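Local coordinates for protein diacylglycerol lipase (Aspergillus oryzae, PDB 5XK2) that probably hydrolyses the ester bonds of mono- and diacylglycerols as a fungal class 3 lipase of the alpha/beta-hydrolase fold, at residues A[55-60]-A[76-81]; A[86-91]-A[147-152]; A[119-124]-A[159-164]. All blocks are in the same frame, centred on the assembly; numbering follows the deposited sequence.

Contact 1 of 3, residues A[55-60]-A[76-81]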
loop_
_atom_site.group_PDB
_atom_site.type_symbol
_atom_site.label_atom_id
_atom_site.label_comp_id
_atom_site.label_asym_id
_atom_site.label_seq_id
_atom_site.Cartn_x
_atom_site.Cartn_y
_atom_site.Cartn_z
ATOM N N ALA A 55 -9.890 25.693 18.229
ATOM C CA ALA A 55 -11.269 25.571 18.674
ATOM C C ALA A 55 -11.352 24.926 20.061
ATOM O O ALA A 55 -12.417 24.940 20.683
ATOM C CB ALA A 55 -12.074 24.764 17.661
ATOM N N GLY A 56 -10.235 24.385 20.541
ATOM C CA GLY A 56 -10.162 23.763 21.856
ATOM C C GLY A 56 -10.860 22.415 21.940
ATOM O O GLY A 56 -11.280 21.978 23.026
ATOM N N SER A 57 -10.982 21.740 20.801
ATOM C CA SER A 57 -11.811 20.534 20.764
ATOM C C SER A 57 -11.232 19.435 21.626
ATOM O O SER A 57 -10.023 19.231 21.670
ATOM C CB SER A 57 -12.004 20.058 19.338
ATOM O OG SER A 57 -12.541 21.144 18.592
ATOM N N THR A 58 -12.128 18.747 22.318
ATOM C CA THR A 58 -11.736 17.818 23.381
ATOM C C THR A 58 -12.291 16.424 23.151
ATOM O O THR A 58 -13.465 16.268 22.823
ATOM C CB THR A 58 -12.230 18.333 24.759
ATOM O OG1 THR A 58 -11.718 19.661 24.980
ATOM C CG2 THR A 58 -11.714 17.457 25.861
ATOM N N VAL A 59 -11.450 15.407 23.341
ATOM C CA VAL A 59 -11.911 14.015 23.238
ATOM C C VAL A 59 -12.845 13.637 24.377
ATOM O O VAL A 59 -12.557 13.883 25.545
ATOM C CB VAL A 59 -10.704 13.027 23.214
ATOM C CG1 VAL A 59 -11.188 11.571 23.237
ATOM C CG2 VAL A 59 -9.847 13.267 21.975
ATOM N N LYS A 60 -13.966 13.019 24.011
ATOM C CA LYS A 60 -14.921 12.443 24.968
ATOM C C LYS A 60 -14.641 10.948 25.054
ATOM O O LYS A 60 -14.667 10.363 26.145
ATOM C CB LYS A 60 -16.372 12.732 24.582
ATOM C CG LYS A 60 -17.359 12.320 25.682
ATOM C CD LYS A 60 -17.079 13.189 26.920
ATOM C CE LYS A 60 -17.804 12.749 28.160
ATOM N NZ LYS A 60 -17.485 13.731 29.250
ATOM N N ALA A 76 -15.422 13.666 19.680
ATOM C CA ALA A 76 -14.903 14.876 20.312
ATOM C C ALA A 76 -15.968 15.964 20.382
ATOM O O ALA A 76 -16.971 15.928 19.647
ATOM C CB ALA A 76 -13.682 15.382 19.541
ATOM N N VAL A 77 -15.767 16.909 21.292
ATOM C CA VAL A 77 -16.697 18.017 21.452
ATOM C C VAL A 77 -15.995 19.292 21.010
ATOM O O VAL A 77 -14.912 19.614 21.527
ATOM C CB VAL A 77 -17.154 18.167 22.918
ATOM C CG1 VAL A 77 -18.039 19.389 23.066
ATOM C CG2 VAL A 77 -17.878 16.918 23.387
ATOM N N ASP A 78 -16.605 20.006 20.066
ATOM C CA ASP A 78 -16.092 21.290 19.614
ATOM C C ASP A 78 -17.080 22.363 20.088
ATOM O O ASP A 78 -18.146 22.544 19.495
ATOM C CB ASP A 78 -15.947 21.271 18.087
ATOM C CG ASP A 78 -15.425 22.575 17.508
ATOM O OD1 ASP A 78 -15.522 23.632 18.157
ATOM O OD2 ASP A 78 -14.939 22.546 16.347
ATOM N N ASN A 79 -16.710 23.088 21.144
ATOM C CA ASN A 79 -17.622 24.077 21.720
ATOM C C ASN A 79 -17.526 25.409 21.000
ATOM O O ASN A 79 -18.363 26.291 21.176
ATOM C CB ASN A 79 -17.348 24.255 23.213
ATOM C CG ASN A 79 -17.844 23.080 24.027
ATOM O OD1 ASN A 79 -18.949 22.574 23.787
ATOM N ND2 ASN A 79 -17.029 22.633 24.995
ATOM N N THR A 80 -16.507 25.556 20.170
ATOM C CA THR A 80 -16.379 26.771 19.383
ATOM C C THR A 80 -17.362 26.743 18.233
ATOM O O THR A 80 -18.082 27.716 17.988
ATOM C CB THR A 80 -14.949 26.928 18.872
ATOM O OG1 THR A 80 -14.096 27.042 20.007
ATOM C CG2 THR A 80 -14.809 28.173 17.995
ATOM N N ASN A 81 -17.410 25.612 17.539
ATOM C CA ASN A 81 -18.277 25.452 16.379
ATOM C C ASN A 81 -19.594 24.730 16.671
ATOM O O ASN A 81 -20.385 24.452 15.761
ATOM C CB ASN A 81 -17.502 24.737 15.285
ATOM C CG ASN A 81 -16.343 25.559 14.807
ATOM O OD1 ASN A 81 -16.540 26.608 14.190
ATOM N ND2 ASN A 81 -15.123 25.138 15.149
HETATM O O HOH W 1 -14.123 23.297 22.220
HETATM O O HOH W 2 -14.236 20.904 24.021
#
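T80 reaches A55 with its hydroxyl: OG1 donates to A55 O over 2.8 Å, coming in well to one side of the carbonyl, with a C=O...donor angle of 114°. T80 OG1 lies anti to its own carbonyl carbon (chi1 -62°), which also leaves the two CB atoms of T80 and A55 in contact at 3.8 Å. A55 has only a methyl to offer, and that methyl rests against both T80 CB and the carboxylate of D78, 3.7 Å from D78 OD1. D78 OD1 accepts from N81 N, above the carboxylate plane, in an Asx motif. N81 ND2 adds a further bond to D78 OD2 on the syn side, which, with the bond from OD2 to Y24 OH, helps fix the rotation of the carboxylate. S57 OG lies 3.4 Å from D78 CG and is hydrogen-bonded to the same Y24 hydroxyl. G56, the first residue past the helix, has positive phi, which favours glycine, and completes a Schellman motif. Beyond it T58 and V77 form an antiparallel hydrogen-bonded pair, with T58 N to V77 O at 3.0 Å and V77 N to T58 O at 2.8 Å; their beta-branched side chains suit a strand. The contact lies at the open end of the hairpin of strands 58-65 and 71-78, on the outer edge of the sheet, with V77 against L138 of helix 118-138 and D78 against F20 of helix 14-27.

Contact 2 of 3, residues A[86-91]-A[147-152]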
loop_
_atom_site.group_PDB
_atom_site.type_symbol
_atom_site.label_atom_id
_atom_site.label_comp_id
_atom_site.label_asym_id
_atom_site.label_seq_id
_atom_site.Cartn_x
_atom_site.Cartn_y
_atom_site.Cartn_z
ATOM N N VAL A 86 -17.706 12.817 15.234
ATOM C CA VAL A 86 -17.389 11.399 15.241
ATOM C C VAL A 86 -16.433 11.178 14.073
ATOM O O VAL A 86 -16.825 11.338 12.921
ATOM C CB VAL A 86 -18.661 10.527 15.074
ATOM C CG1 VAL A 86 -18.295 9.039 15.144
ATOM C CG2 VAL A 86 -19.708 10.896 16.132
ATOM N N ALA A 87 -15.183 10.829 14.362
ATOM C CA ALA A 87 -14.176 10.782 13.316
ATOM C C ALA A 87 -13.547 9.404 13.254
ATOM O O ALA A 87 -13.245 8.805 14.296
ATOM C CB ALA A 87 -13.109 11.853 13.567
ATOM N N PHE A 88 -13.326 8.907 12.041
ATOM C CA PHE A 88 -12.781 7.563 11.840
ATOM C C PHE A 88 -11.499 7.532 11.028
ATOM O O PHE A 88 -11.386 8.218 10.015
ATOM C CB PHE A 88 -13.768 6.663 11.099
ATOM C CG PHE A 88 -15.079 6.493 11.772
ATOM C CD1 PHE A 88 -15.288 5.450 12.684
ATOM C CD2 PHE A 88 -16.138 7.332 11.458
ATOM C CE1 PHE A 88 -16.533 5.277 13.276
ATOM C CE2 PHE A 88 -17.387 7.177 12.066
ATOM C CZ PHE A 88 -17.582 6.135 12.979
ATOM N N ARG A 89 -10.592 6.657 11.457
ATOM C CA ARG A 89 -9.430 6.251 10.684
ATOM C C ARG A 89 -9.637 4.790 10.325
ATOM O O ARG A 89 -9.921 3.962 11.204
ATOM C CB ARG A 89 -8.131 6.407 11.486
ATOM C CG ARG A 89 -6.878 6.294 10.636
ATOM C CD ARG A 89 -5.770 5.550 11.382
ATOM N NE ARG A 89 -6.128 4.132 11.448
ATOM C CZ ARG A 89 -5.794 3.309 12.431
ATOM N NH1 ARG A 89 -5.065 3.743 13.457
ATOM N NH2 ARG A 89 -6.195 2.044 12.387
ATOM N N GLY A 90 -9.504 4.466 9.047
ATOM C CA GLY A 90 -9.579 3.075 8.646
ATOM C C GLY A 90 -8.185 2.474 8.595
ATOM O O GLY A 90 -7.219 3.039 9.110
ATOM N N SER A 91 -8.078 1.315 7.965
ATOM C CA SER A 91 -6.799 0.652 7.833
ATOM C C SER A 91 -5.842 1.472 6.966
ATOM O O SER A 91 -6.229 2.018 5.912
ATOM C CB SER A 91 -6.990 -0.741 7.230
ATOM O OG SER A 91 -5.754 -1.425 7.186
ATOM N N ILE A 147 -24.112 17.254 14.621
ATOM C CA ILE A 147 -23.382 15.994 14.702
ATOM C C ILE A 147 -22.651 15.794 13.382
ATOM O O ILE A 147 -23.284 15.640 12.340
ATOM C CB ILE A 147 -24.306 14.811 14.989
ATOM C CG1 ILE A 147 -24.930 14.961 16.387
ATOM C CG2 ILE A 147 -23.527 13.507 14.926
ATOM C CD1 ILE A 147 -25.934 13.878 16.721
ATOM N N VAL A 148 -21.319 15.827 13.433
ATOM C CA VAL A 148 -20.491 15.723 12.231
ATOM C C VAL A 148 -19.757 14.396 12.219
ATOM O O VAL A 148 -19.098 14.040 13.211
ATOM C CB VAL A 148 -19.446 16.859 12.149
ATOM C CG1 VAL A 148 -18.488 16.625 10.967
ATOM C CG2 VAL A 148 -20.118 18.224 12.043
ATOM N N VAL A 149 -19.874 13.671 11.114
ATOM C CA VAL A 149 -19.245 12.358 10.958
ATOM C C VAL A 149 -18.244 12.484 9.816
ATOM O O VAL A 149 -18.606 12.855 8.707
ATOM C CB VAL A 149 -20.277 11.256 10.668
ATOM C CG1 VAL A 149 -19.592 9.910 10.498
ATOM C CG2 VAL A 149 -21.306 11.188 11.828
ATOM N N VAL A 150 -16.978 12.205 10.110
ATOM C CA VAL A 150 -15.911 12.602 9.200
ATOM C C VAL A 150 -14.828 11.539 9.142
ATOM O O VAL A 150 -14.567 10.829 10.117
ATOM C CB VAL A 150 -15.310 13.970 9.644
ATOM C CG1 VAL A 150 -14.756 13.892 11.050
ATOM C CG2 VAL A 150 -14.239 14.485 8.660
ATOM N N GLY A 151 -14.209 11.408 7.980
ATOM C CA GLY A 151 -13.029 10.578 7.856
ATOM C C GLY A 151 -12.323 10.862 6.539
ATOM O O GLY A 151 -12.875 11.546 5.666
ATOM N N HIS A 152 -11.113 10.319 6.401
ATOM C CA HIS A 152 -10.358 10.381 5.156
ATOM C C HIS A 152 -10.015 8.952 4.741
ATOM O O HIS A 152 -9.835 8.092 5.616
ATOM C CB HIS A 152 -9.083 11.246 5.344
ATOM C CG HIS A 152 -8.097 11.138 4.219
ATOM N ND1 HIS A 152 -6.952 10.373 4.307
ATOM C CD2 HIS A 152 -8.095 11.675 2.974
ATOM C CE1 HIS A 152 -6.289 10.447 3.165
ATOM N NE2 HIS A 152 -6.966 11.219 2.336
HETATM O O HOH W 3 -9.446 9.430 8.565
HETATM O O HOH W 4 -8.319 6.276 7.154
#
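V86 N donates to V148 O over 2.7 Å, nearly straight at 169°, and V86 O in turn accepts from V150 N at 2.9 Å. F88 N then donates to V150 O at 3.0 Å, so V86 and F88 bracket V150 in regular parallel pairing. Beyond F88 the strands part, and water takes over: one molecule donates to F88 O at 2.7 Å and accepts from H152 N, and a second links G90 N with H152 O. R89 turns back on its own chain, its NE bonded to G90 O, while NH2 reaches the backbone oxygen of D70.

This pairing lies in the central sheet of the alpha/beta-hydrolase fold, where strand 146-152 ends in G151 and H152, the first two residues of a GxSxG sequence consistent with the nucleophile elbow; S153 would be the nucleophile of a probable triad with H268 and D206. G151 suits the approach to that turn, since a CB there would come very near F88 O. The imidazole of H152 bonds through ND1 to Y29 OH and through NE2 to H268 O, which would tie this strand end to the loop carrying H268.

On one face of the sheet A87 CB touches V150 CG1 at 3.6 Å; CG1 is placed there by chi1 of 59°, between the backbone N and the carbonyl carbon. On the other, V149 CG1 meets F88 CE2 at 3.8 Å at the edge of the ring, in its plane, and V86 CB approaches V149 CG2. Beta-branched valines suit the extended backbone. F88 carries its ring off the sheet, in among I158 and A159 of helix 154-168 and V127 and I131 of helix 118-138.

Contact 3 of 3, residues A[119-124]-A[159-164]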
loop_
_atom_site.group_PDB
_atom_site.type_symbol
_atom_site.label_atom_id
_atom_site.label_comp_id
_atom_site.label_asym_id
_atom_site.label_seq_id
_atom_site.Cartn_x
_atom_site.Cartn_y
_atom_site.Cartn_z
ATOM N N GLY A 119 -16.537 -5.214 4.915
ATOM C CA GLY A 119 -15.437 -4.787 5.767
ATOM C C GLY A 119 -15.741 -3.482 6.482
ATOM O O GLY A 119 -15.533 -3.349 7.699
ATOM N N PHE A 120 -16.211 -2.496 5.728
ATOM C CA PHE A 120 -16.478 -1.177 6.303
ATOM C C PHE A 120 -17.682 -1.226 7.240
ATOM O O PHE A 120 -17.700 -0.556 8.288
ATOM C CB PHE A 120 -16.722 -0.140 5.203
ATOM C CG PHE A 120 -15.549 0.089 4.302
ATOM C CD1 PHE A 120 -14.277 0.318 4.825
ATOM C CD2 PHE A 120 -15.715 0.094 2.928
ATOM C CE1 PHE A 120 -13.193 0.534 3.967
ATOM C CE2 PHE A 120 -14.650 0.310 2.075
ATOM C CZ PHE A 120 -13.382 0.522 2.597
ATOM N N TRP A 121 -18.690 -2.017 6.875
ATOM C CA TRP A 121 -19.869 -2.122 7.731
ATOM C C TRP A 121 -19.475 -2.793 9.048
ATOM O O TRP A 121 -19.907 -2.376 10.115
ATOM C CB TRP A 121 -20.996 -2.908 7.046
ATOM C CG TRP A 121 -22.239 -3.006 7.925
ATOM C CD1 TRP A 121 -22.734 -4.126 8.531
ATOM C CD2 TRP A 121 -23.109 -1.932 8.299
ATOM N NE1 TRP A 121 -23.876 -3.811 9.247
ATOM C CE2 TRP A 121 -24.121 -2.472 9.118
ATOM C CE3 TRP A 121 -23.139 -0.564 8.004
ATOM C CZ2 TRP A 121 -25.141 -1.685 9.657
ATOM C CZ3 TRP A 121 -24.152 0.214 8.536
ATOM C CH2 TRP A 121 -25.144 -0.348 9.353
ATOM N N THR A 122 -18.645 -3.826 8.955
ATOM C CA THR A 122 -18.137 -4.513 10.152
ATOM C C THR A 122 -17.366 -3.554 11.069
ATOM O O THR A 122 -17.570 -3.555 12.293
ATOM C CB THR A 122 -17.245 -5.705 9.763
ATOM O OG1 THR A 122 -18.037 -6.658 9.035
ATOM C CG2 THR A 122 -16.662 -6.374 11.016
ATOM N N ALA A 123 -16.524 -2.715 10.471
ATOM C CA ALA A 123 -15.744 -1.748 11.236
ATOM C C ALA A 123 -16.658 -0.820 12.041
ATOM O O ALA A 123 -16.412 -0.562 13.218
ATOM C CB ALA A 123 -14.842 -0.943 10.311
ATOM N N TRP A 124 -17.713 -0.317 11.407
ATOM C CA TRP A 124 -18.666 0.546 12.089
ATOM C C TRP A 124 -19.386 -0.211 13.197
ATOM O O TRP A 124 -19.554 0.304 14.294
ATOM C CB TRP A 124 -19.677 1.104 11.085
ATOM C CG TRP A 124 -20.977 1.623 11.662
ATOM C CD1 TRP A 124 -22.238 1.208 11.326
ATOM C CD2 TRP A 124 -21.150 2.667 12.637
ATOM N NE1 TRP A 124 -23.177 1.918 12.030
ATOM C CE2 TRP A 124 -22.541 2.829 12.833
ATOM C CE3 TRP A 124 -20.265 3.487 13.356
ATOM C CZ2 TRP A 124 -23.073 3.770 13.728
ATOM C CZ3 TRP A 124 -20.791 4.427 14.230
ATOM C CH2 TRP A 124 -22.179 4.556 14.418
ATOM N N ALA A 159 -17.009 6.258 7.796
ATOM C CA ALA A 159 -17.846 7.402 8.130
ATOM C C ALA A 159 -19.126 7.428 7.306
ATOM O O ALA A 159 -20.177 7.794 7.828
ATOM C CB ALA A 159 -17.072 8.706 7.928
ATOM N N SER A 160 -19.025 7.080 6.019
ATOM C CA SER A 160 -20.192 7.088 5.123
ATOM C C SER A 160 -21.310 6.177 5.653
ATOM O O SER A 160 -22.483 6.577 5.715
ATOM C CB SER A 160 -19.794 6.640 3.707
ATOM O OG SER A 160 -18.878 7.564 3.143
ATOM N N LEU A 161 -20.926 4.961 6.036
ATOM C CA LEU A 161 -21.912 4.004 6.534
ATOM C C LEU A 161 -22.386 4.378 7.940
ATOM O O LEU A 161 -23.552 4.199 8.264
ATOM C CB LEU A 161 -21.342 2.592 6.522
ATOM C CG LEU A 161 -21.038 2.029 5.133
ATOM C CD1 LEU A 161 -20.327 0.688 5.277
ATOM C CD2 LEU A 161 -22.330 1.860 4.301
ATOM N N ALA A 162 -21.486 4.890 8.779
ATOM C CA ALA A 162 -21.885 5.353 10.109
ATOM C C ALA A 162 -22.921 6.470 10.016
ATOM O O ALA A 162 -23.922 6.452 10.725
ATOM C CB ALA A 162 -20.663 5.835 10.910
ATOM N N ALA A 163 -22.673 7.458 9.158
ATOM C CA ALA A 163 -23.626 8.547 8.997
ATOM C C ALA A 163 -24.994 8.015 8.547
ATOM O O ALA A 163 -26.024 8.436 9.061
ATOM C CB ALA A 163 -23.098 9.592 7.977
ATOM N N ALA A 164 -24.981 7.112 7.576
ATOM C CA ALA A 164 -26.215 6.531 7.039
ATOM C C ALA A 164 -27.030 5.896 8.166
ATOM O O ALA A 164 -28.231 6.139 8.318
ATOM C CB ALA A 164 -25.900 5.503 5.982
#
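Two helices that pack beside the central sheet of the alpha/beta-hydrolase fold meet here: 119-124, near the start of helix 118-138, and 159-164, on helix 154-168, which follows the probable nucleophile elbow. Their local axes approach to 9.0 Å and cross at -60°. W124 lays one face of its indole on A162. The CB of A162 sits 3.6 Å from the centroid of the six-membered ring, 18° off the ring normal, a CH-pi contact whose closest atom is W124 CE3 at 3.4 Å. W124 CG is anti to the backbone N (chi1 160°), which swings the ring across to the other helix. Alanine suits the place because its single methyl lets the flat indole come down to the helix backbone. L161 lies against the first helix: its CD1 touches F120 CB at 3.7 Å and W121 N at 3.5 Å, while its CB meets W121 CE3 at the edge of that indole, in its plane. W121 also offers a face to CD1 of W124, and F120 turns its ring to W97. No hydrogen bond joins the two segments; W124 NE1 instead bonds to OD2 of D165, the residue just after 159-164. The contact therefore rests on dispersion and CH-pi attraction, while the buried indole N-H is satisfied by a carboxylate that probably helps fix the rotation of the ring.

Contacts 1 and 2 belong to the same sheet, where strands 71-78 and 83-89 are neighbours; contact 1 includes the outermost strand 58-65 and so lies at the margin, contact 2 inside, their centres 15 Å apart. Contact 3 lies among the helices, its centre 10 Å from that of contact 2, and the two touch: F88 CZ is 3.7 Å from A162 CB and 3.8 Å from W124 CE3, while V149 CG1 is 3.5 Å from A159 O. F88 thus joins the sheet to both helices. Contact 2 holds G151 of the probable nucleophile elbow; F120 of contact 3 lies near it without touching. Contact 1, about 12 Å from contact 3 at the nearest atoms, belongs to one edge of the sheet.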